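Local structure of glycoside hydrolase family 31 (Trueperella pyogenes, 5I0F) at residues 63-66 against 67-70; 111-114 against 115-119; 422-425 against 426-429. The protein probably hydrolyses cycloalternan, a cyclic glucose oligosaccharide, as a family 31 glycoside hydrolase working through a covalent glycosyl-enzyme intermediate. One frame throughout, in Å; residues are numbered along the deposited sequence.

Interaction 1: residues 63-66 against 67-70. With CA (calcium ion), chain D.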
loop_
_atom_site.group_PDB
_atom_site.type_symbol
_atom_site.label_atom_id
_atom_site.label_comp_id
_atom_site.label_asym_id
_atom_site.label_seq_id
_atom_site.Cartn_x
_atom_site.Cartn_y
_atom_site.Cartn_z
ATOM N N ASN A 63 19.359 -12.028 -21.648
ATOM C CA ASN A 63 19.289 -11.527 -20.268
ATOM C C ASN A 63 18.003 -10.756 -20.112
ATOM O O ASN A 63 17.410 -10.329 -21.104
ATOM C CB ASN A 63 20.466 -10.618 -19.945
ATOM C CG ASN A 63 21.791 -11.325 -20.086
ATOM O OD1 ASN A 63 21.933 -12.480 -19.697
ATOM N ND2 ASN A 63 22.774 -10.633 -20.643
ATOM N N GLY A 64 17.567 -10.565 -18.869
ATOM C CA GLY A 64 16.370 -9.759 -18.602
ATOM C C GLY A 64 16.534 -8.343 -19.145
ATOM O O GLY A 64 17.648 -7.828 -19.197
ATOM N N THR A 65 15.432 -7.715 -19.552
ATOM C CA THR A 65 15.462 -6.299 -19.927
ATOM C C THR A 65 15.890 -5.479 -18.713
ATOM O O THR A 65 15.718 -5.912 -17.570
ATOM C CB THR A 65 14.100 -5.743 -20.410
ATOM O OG1 THR A 65 13.149 -5.761 -19.329
ATOM C CG2 THR A 65 13.560 -6.530 -21.613
ATOM N N ASP A 66 16.468 -4.312 -18.985
ATOM C CA ASP A 66 16.848 -3.340 -17.954
ATOM C C ASP A 66 15.698 -3.065 -16.961
ATOM O O ASP A 66 15.897 -3.058 -15.741
ATOM C CB ASP A 66 17.275 -2.035 -18.632
ATOM C CG ASP A 66 17.628 -0.955 -17.636
ATOM O OD1 ASP A 66 18.661 -1.109 -16.940
ATOM O OD2 ASP A 66 16.863 0.028 -17.533
ATOM N N SER A 67 14.502 -2.837 -17.496
ATOM C CA SER A 67 13.290 -2.624 -16.682
ATOM C C SER A 67 12.896 -3.877 -15.850
ATOM O O SER A 67 12.690 -3.765 -14.631
ATOM C CB SER A 67 12.132 -2.182 -17.599
ATOM O OG SER A 67 10.891 -2.149 -16.919
ATOM N N ASP A 68 12.819 -5.054 -16.488
ATOM C CA ASP A 68 12.397 -6.304 -15.791
ATOM C C ASP A 68 13.368 -6.778 -14.695
ATOM O O ASP A 68 12.942 -7.092 -13.586
ATOM C CB ASP A 68 12.185 -7.468 -16.767
ATOM C CG ASP A 68 10.954 -7.312 -17.631
ATOM O OD1 ASP A 68 9.882 -6.907 -17.120
ATOM O OD2 ASP A 68 11.043 -7.660 -18.834
ATOM N N ALA A 69 14.658 -6.846 -15.022
ATOM C CA ALA A 69 15.723 -7.146 -14.041
ATOM C C ALA A 69 15.641 -6.246 -12.812
ATOM O O ALA A 69 15.730 -6.728 -11.679
ATOM C CB ALA A 69 17.100 -6.991 -14.676
ATOM N N ALA A 70 15.469 -4.942 -13.051
ATOM C CA ALA A 70 15.378 -3.966 -11.967
ATOM C C ALA A 70 14.191 -4.249 -11.053
ATOM O O ALA A 70 14.341 -4.324 -9.827
ATOM C CB ALA A 70 15.280 -2.548 -12.521
HETATM CA CA CA D . 19.356 0.108 -14.990
HETATM O O HOH W 1 13.159 -9.505 -19.219
HETATM O O HOH W 2 17.258 -0.671 -14.318
HETATM O O HOH W 3 19.396 1.324 -13.041
#

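Interaction 2: residues 111-114 against 115-119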
loop_
_atom_site.group_PDB
_atom_site.type_symbol
_atom_site.label_atom_id
_atom_site.label_comp_id
_atom_site.label_asym_id
_atom_site.label_seq_id
_atom_site.Cartn_x
_atom_site.Cartn_y
_atom_site.Cartn_z
ATOM N N ALA A 111 16.645 -29.075 -24.534
ATOM C CA ALA A 111 17.954 -28.446 -24.363
ATOM C C ALA A 111 19.068 -29.462 -24.527
ATOM O O ALA A 111 18.876 -30.639 -24.225
ATOM C CB ALA A 111 18.050 -27.814 -22.980
ATOM N N LEU A 112 20.229 -28.993 -24.982
ATOM C CA LEU A 112 21.460 -29.785 -24.975
ATOM C C LEU A 112 22.434 -29.141 -23.983
ATOM O O LEU A 112 22.835 -27.972 -24.148
ATOM C CB LEU A 112 22.073 -29.860 -26.370
ATOM C CG LEU A 112 23.250 -30.819 -26.553
ATOM C CD1 LEU A 112 22.820 -32.270 -26.367
ATOM C CD2 LEU A 112 23.880 -30.624 -27.922
ATOM N N THR A 113 22.801 -29.898 -22.946
ATOM C CA THR A 113 23.678 -29.393 -21.903
ATOM C C THR A 113 25.076 -29.364 -22.448
ATOM O O THR A 113 25.380 -30.058 -23.423
ATOM C CB THR A 113 23.635 -30.257 -20.631
ATOM O OG1 THR A 113 24.260 -31.520 -20.871
ATOM C CG2 THR A 113 22.166 -30.464 -20.159
ATOM N N LEU A 114 25.950 -28.613 -21.791
ATOM C CA LEU A 114 27.350 -28.560 -22.204
ATOM C C LEU A 114 28.082 -29.897 -22.181
ATOM O O LEU A 114 29.022 -30.085 -22.952
ATOM C CB LEU A 114 28.120 -27.546 -21.361
ATOM C CG LEU A 114 27.691 -26.087 -21.548
ATOM C CD1 LEU A 114 28.636 -25.196 -20.756
ATOM C CD2 LEU A 114 27.675 -25.679 -23.014
ATOM N N ASP A 115 27.662 -30.820 -21.303
ATOM C CA ASP A 115 28.254 -32.163 -21.260
ATOM C C ASP A 115 27.576 -33.176 -22.190
ATOM O O ASP A 115 27.942 -34.357 -22.171
ATOM C CB ASP A 115 28.272 -32.727 -19.824
ATOM C CG ASP A 115 26.904 -32.778 -19.198
ATOM O OD1 ASP A 115 26.319 -31.690 -18.978
ATOM O OD2 ASP A 115 26.396 -33.881 -18.917
ATOM N N GLY A 116 26.579 -32.735 -22.963
ATOM C CA GLY A 116 25.962 -33.564 -23.986
ATOM C C GLY A 116 24.684 -34.288 -23.619
ATOM O O GLY A 116 24.306 -35.219 -24.330
ATOM N N ARG A 117 24.013 -33.900 -22.531
ATOM C CA ARG A 117 22.722 -34.515 -22.176
ATOM C C ARG A 117 21.604 -33.744 -22.852
ATOM O O ARG A 117 21.666 -32.517 -22.958
ATOM C CB ARG A 117 22.463 -34.482 -20.675
ATOM C CG ARG A 117 23.341 -35.391 -19.827
ATOM C CD ARG A 117 23.160 -35.037 -18.359
ATOM N NE ARG A 117 23.798 -33.754 -18.048
ATOM C CZ ARG A 117 23.326 -32.794 -17.246
ATOM N NH1 ARG A 117 22.141 -32.876 -16.638
ATOM N NH2 ARG A 117 24.068 -31.709 -17.053
ATOM N N THR A 118 20.586 -34.472 -23.301
ATOM C CA THR A 118 19.356 -33.901 -23.815
ATOM C C THR A 118 18.367 -33.839 -22.671
ATOM O O THR A 118 18.102 -34.853 -22.023
ATOM C CB THR A 118 18.795 -34.736 -24.974
ATOM O OG1 THR A 118 19.753 -34.721 -26.038
ATOM C CG2 THR A 118 17.482 -34.169 -25.488
ATOM N N GLU A 119 17.867 -32.642 -22.392
ATOM C CA GLU A 119 16.784 -32.459 -21.435
ATOM C C GLU A 119 15.532 -32.029 -22.173
ATOM O O GLU A 119 15.606 -31.256 -23.127
ATOM C CB GLU A 119 17.173 -31.430 -20.370
ATOM C CG GLU A 119 18.135 -32.014 -19.344
ATOM C CD GLU A 119 18.474 -31.065 -18.205
ATOM O OE1 GLU A 119 18.940 -31.573 -17.164
ATOM O OE2 GLU A 119 18.286 -29.831 -18.335
#

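Interaction 3: residues 422-425 against 426-429. With GLC (alpha-D-glucopyranose), chain B.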
loop_
_atom_site.group_PDB
_atom_site.type_symbol
_atom_site.label_atom_id
_atom_site.label_comp_id
_atom_site.label_asym_id
_atom_site.label_seq_id
_atom_site.Cartn_x
_atom_site.Cartn_y
_atom_site.Cartn_z
ATOM N N THR A 422 1.524 -27.396 -1.450
ATOM C CA THR A 422 2.672 -27.141 -0.601
ATOM C C THR A 422 2.624 -25.655 -0.228
ATOM O O THR A 422 1.920 -24.887 -0.882
ATOM C CB THR A 422 3.994 -27.492 -1.301
ATOM O OG1 THR A 422 4.168 -26.672 -2.462
ATOM C CG2 THR A 422 4.000 -28.962 -1.719
ATOM N N PRO A 423 3.355 -25.245 0.817
ATOM C CA PRO A 423 3.200 -23.848 1.237
ATOM C C PRO A 423 3.768 -22.836 0.245
ATOM O O PRO A 423 4.848 -23.051 -0.324
ATOM C CB PRO A 423 3.972 -23.790 2.555
ATOM C CG PRO A 423 4.020 -25.218 3.038
ATOM C CD PRO A 423 4.177 -26.011 1.782
ATOM N N TYR A 424 3.063 -21.714 0.081
ATOM C CA TYR A 424 3.574 -20.601 -0.712
ATOM C C TYR A 424 4.872 -20.114 -0.083
ATOM O O TYR A 424 4.931 -19.902 1.132
ATOM C CB TYR A 424 2.545 -19.449 -0.798
ATOM C CG TYR A 424 3.078 -18.174 -1.477
ATOM C CD1 TYR A 424 3.382 -18.156 -2.839
ATOM C CD2 TYR A 424 3.284 -16.989 -0.738
ATOM C CE1 TYR A 424 3.859 -16.995 -3.469
ATOM C CE2 TYR A 424 3.769 -15.829 -1.346
ATOM C CZ TYR A 424 4.058 -15.834 -2.706
ATOM O OH TYR A 424 4.551 -14.698 -3.299
ATOM N N LYS A 425 5.912 -19.971 -0.896
ATOM C CA LYS A 425 7.171 -19.352 -0.462
ATOM C C LYS A 425 7.286 -17.981 -1.106
ATOM O O LYS A 425 7.212 -17.868 -2.337
ATOM C CB LYS A 425 8.370 -20.199 -0.860
ATOM C CG LYS A 425 8.339 -21.618 -0.331
ATOM C CD LYS A 425 8.484 -21.639 1.177
ATOM C CE LYS A 425 8.498 -23.067 1.725
ATOM N NZ LYS A 425 9.437 -23.983 1.033
ATOM N N ASN A 426 7.456 -16.939 -0.286
ATOM C CA ASN A 426 7.383 -15.569 -0.792
ATOM C C ASN A 426 8.306 -15.331 -1.987
ATOM O O ASN A 426 9.494 -15.610 -1.903
ATOM C CB ASN A 426 7.668 -14.560 0.330
ATOM C CG ASN A 426 7.625 -13.130 -0.141
ATOM O OD1 ASN A 426 6.927 -12.794 -1.101
ATOM N ND2 ASN A 426 8.365 -12.265 0.545
ATOM N N ARG A 427 7.725 -14.839 -3.092
ATOM C CA ARG A 427 8.451 -14.575 -4.336
ATOM C C ARG A 427 9.106 -13.203 -4.406
ATOM O O ARG A 427 9.863 -12.933 -5.328
ATOM C CB ARG A 427 7.521 -14.751 -5.538
ATOM C CG ARG A 427 7.033 -16.196 -5.689
ATOM C CD ARG A 427 6.050 -16.324 -6.838
ATOM N NE ARG A 427 5.322 -17.600 -6.821
ATOM C CZ ARG A 427 4.389 -17.954 -7.702
ATOM N NH1 ARG A 427 4.071 -17.159 -8.723
ATOM N NH2 ARG A 427 3.782 -19.133 -7.579
ATOM N N GLY A 428 8.786 -12.348 -3.441
ATOM C CA GLY A 428 9.284 -11.004 -3.388
ATOM C C GLY A 428 10.718 -10.933 -2.915
ATOM O O GLY A 428 11.350 -11.934 -2.559
ATOM N N TRP A 429 11.203 -9.701 -2.891
ATOM C CA TRP A 429 12.591 -9.404 -2.565
ATOM C C TRP A 429 12.779 -9.252 -1.045
ATOM O O TRP A 429 13.827 -9.592 -0.525
ATOM C CB TRP A 429 13.053 -8.126 -3.310
ATOM C CG TRP A 429 12.175 -6.917 -3.072
ATOM C CD1 TRP A 429 12.289 -6.009 -2.057
ATOM C CD2 TRP A 429 11.034 -6.504 -3.857
ATOM N NE1 TRP A 429 11.285 -5.048 -2.159
ATOM C CE2 TRP A 429 10.513 -5.321 -3.256
ATOM C CE3 TRP A 429 10.409 -7.011 -5.008
ATOM C CZ2 TRP A 429 9.386 -4.644 -3.759
ATOM C CZ3 TRP A 429 9.285 -6.318 -5.528
ATOM C CH2 TRP A 429 8.790 -5.151 -4.891
HETATM C C1 GLC B . 13.279 -1.499 3.017
HETATM C C2 GLC B . 12.179 -0.639 3.644
HETATM C C3 GLC B . 10.957 -1.487 3.973
HETATM C C4 GLC B . 10.468 -2.181 2.711
HETATM C C5 GLC B . 11.620 -3.039 2.181
HETATM C C6 GLC B . 11.259 -3.815 0.926
HETATM O O2 GLC B . 12.689 0.007 4.814
HETATM O O3 GLC B . 9.924 -0.647 4.511
HETATM O O4 GLC B . 9.295 -2.971 2.996
HETATM O O5 GLC B . 12.771 -2.223 1.893
HETATM O O6 GLC B . 11.135 -2.957 -0.219
HETATM O O HOH W 4 6.399 -19.178 -4.661
#

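Interaction 1: residues 63-66 against 67-70
Over one face of the D68 carboxylate comes the hydroxyl of T65, which reaches OD2 with a weak hydrogen bond, T65 OG1 to D68 OD2 being 2.9 Å. The same oxygen has two further partners: water 1, which donates to it from the other side of the carboxylate plane, and R15, which forms a salt bridge through NH1. Together the three probably stabilise its negative charge. The second flat group, the carboxylate of D66, is turned to a calcium ion, with D66 OD1 2.4 Å from the metal. CG stands anti to the backbone N in D66 (chi1 178°), which carries the group away from the helix and out to the ion. Water 2 and water 3 are also bound to this calcium, and water 2 donates to D66 O at 3.1 Å, so D66 holds the ion directly through its carboxylate and, by way of water 2, through its carbonyl.

The chain enters helix 66-72 just before the two aspartates, with T65 as its N-cap. OG1 of T65 sits between the backbone N and the carbonyl carbon (chi1 65°), where it accepts from D68 N at 2.9 Å along a nearly straight N-H line of 160°. A classical capping box would return a bond from the N-cap amide to the D68 side chain; here water 1 makes that link, accepting from T65 N at 2.9 Å and donating to D68 OD2 at 2.8 Å. Regular helical bonding starts at once, with A69 N donating to T65 O at 2.9 Å, whereas the next bond, from A70 N to D66 O, is weak at 3.3 Å. The A70 methyl touches E76 and L79, which bind another calcium ion.

Interaction 2: residues 111-114 against 115-119
The side chains of T113 and R117 run obliquely to each other at the end of a hairpin, the threonine methyl lying over the arginine's flat head: T113 CG2 stands 3.8 Å above the guanidinium plane, over its centre. D115, which also crosses T113 obliquely, meets the same group at its edge instead. R117 grips the carboxylate side-on, NE to the syn lone pair of D115 OD2 at 2.7 Å and NH2 to D115 OD1 at 3.0 Å, with both oxygens close to the guanidinium plane. The bend of the arginine chain at chi3 (-72°) brings its head back over the turn. While R117 meets the carboxylate nearly flat, T113 OG1 donates to D115 OD1 at 2.8 Å from well above the carboxylate plane, so this oxygen takes bonds from two directions. The threonine hydroxyl is itself an acceptor, receiving R117 N at 2.9 Å, and thereby connects carboxylate and backbone.

These side chains clamp a type I turn from T113 to G116 followed by a G1 bulge. G116 N donates to T113 O at 3.0 Å, T113 N returns to R117 O at 2.9 Å, and G116 adopts the left-handed conformation (phi 97°) that this bulge uses. Farther along, A111 and E119 form an antiparallel hydrogen-bonded pair. E119 extends the charge network through a longer salt bridge from R117 and binds the amino group of M1. The hairpin thus joins strands 105-113 and 118-126, and strand 41-49 pairs with its first arm through backbone hydrogen bonds between L112 and S42 and R43, with the A111 methyl against C41 and M44.

Interaction 3: residues 422-425 against 426-429
Y424 lays one face of its ring against the backbone that follows it: N426 N sits 4.0 Å above the ring plane, offset toward the rim, and N426 CA is 3.7 Å from Y424 CE2. At the ring's edge comes R427, whose NE lies near the ring plane, 3.7 Å from Y424 CE1. The two side chains cross at about a right angle, and the planes of ring and guanidinium are 48° apart. Beyond the ring, Y424 OH accepts from R427 N at 3.2 Å in a nearly straight bond and is held as well by H471 O and W473 N, leaving the phenol firmly anchored. Water 4 spans the turn, donating to K425 O and accepting from R427 NE at 2.9 Å.

All this belongs to the long excursion between the third and fourth strands of the TIM barrel, after helix 400-412. The same backbone forms an Asx turn: N426 OD1 accepts from G428 N at 3.0 Å, the donor standing well above the amide's carbonyl plane, while ND2 of N426 binds F431 O. R427, extended from CG to NE, carries its head to a salt bridge with E418 within the same loop, while E10 and I9 O tie it to the N-terminal part of the chain. The segment then enters the glycan pocket. With CG placed between its backbone N and carbonyl carbon (chi1 55°), W429 points NE1 at O6 of a bound glucose, 2.9 Å away and in the indole plane; the ring of H78 meets the indole, and E198 and D532 bind the same sugar.

Overall arrangement
From the N terminus, the chain first makes interaction 1, where the loop after strand 54-62 turns into helix 66-72. It then reaches interaction 2, which closes the hairpin of strands 105-113 and 118-126, part of the N-terminal antiparallel sheet that also includes strand 54-62; the two centres are 27 Å apart. Interaction 3 comes some 300 residues later, in a loop of the TIM barrel. The three contacts follow in series, without nesting or crossing, and none touches another. Interactions 1 and 3 come within about 7 Å between nearest atoms, and N-terminal part and barrel loop both contribute to the glycan pocket, through H78 and W429; interaction 2 stays about 21 Å from interaction 3.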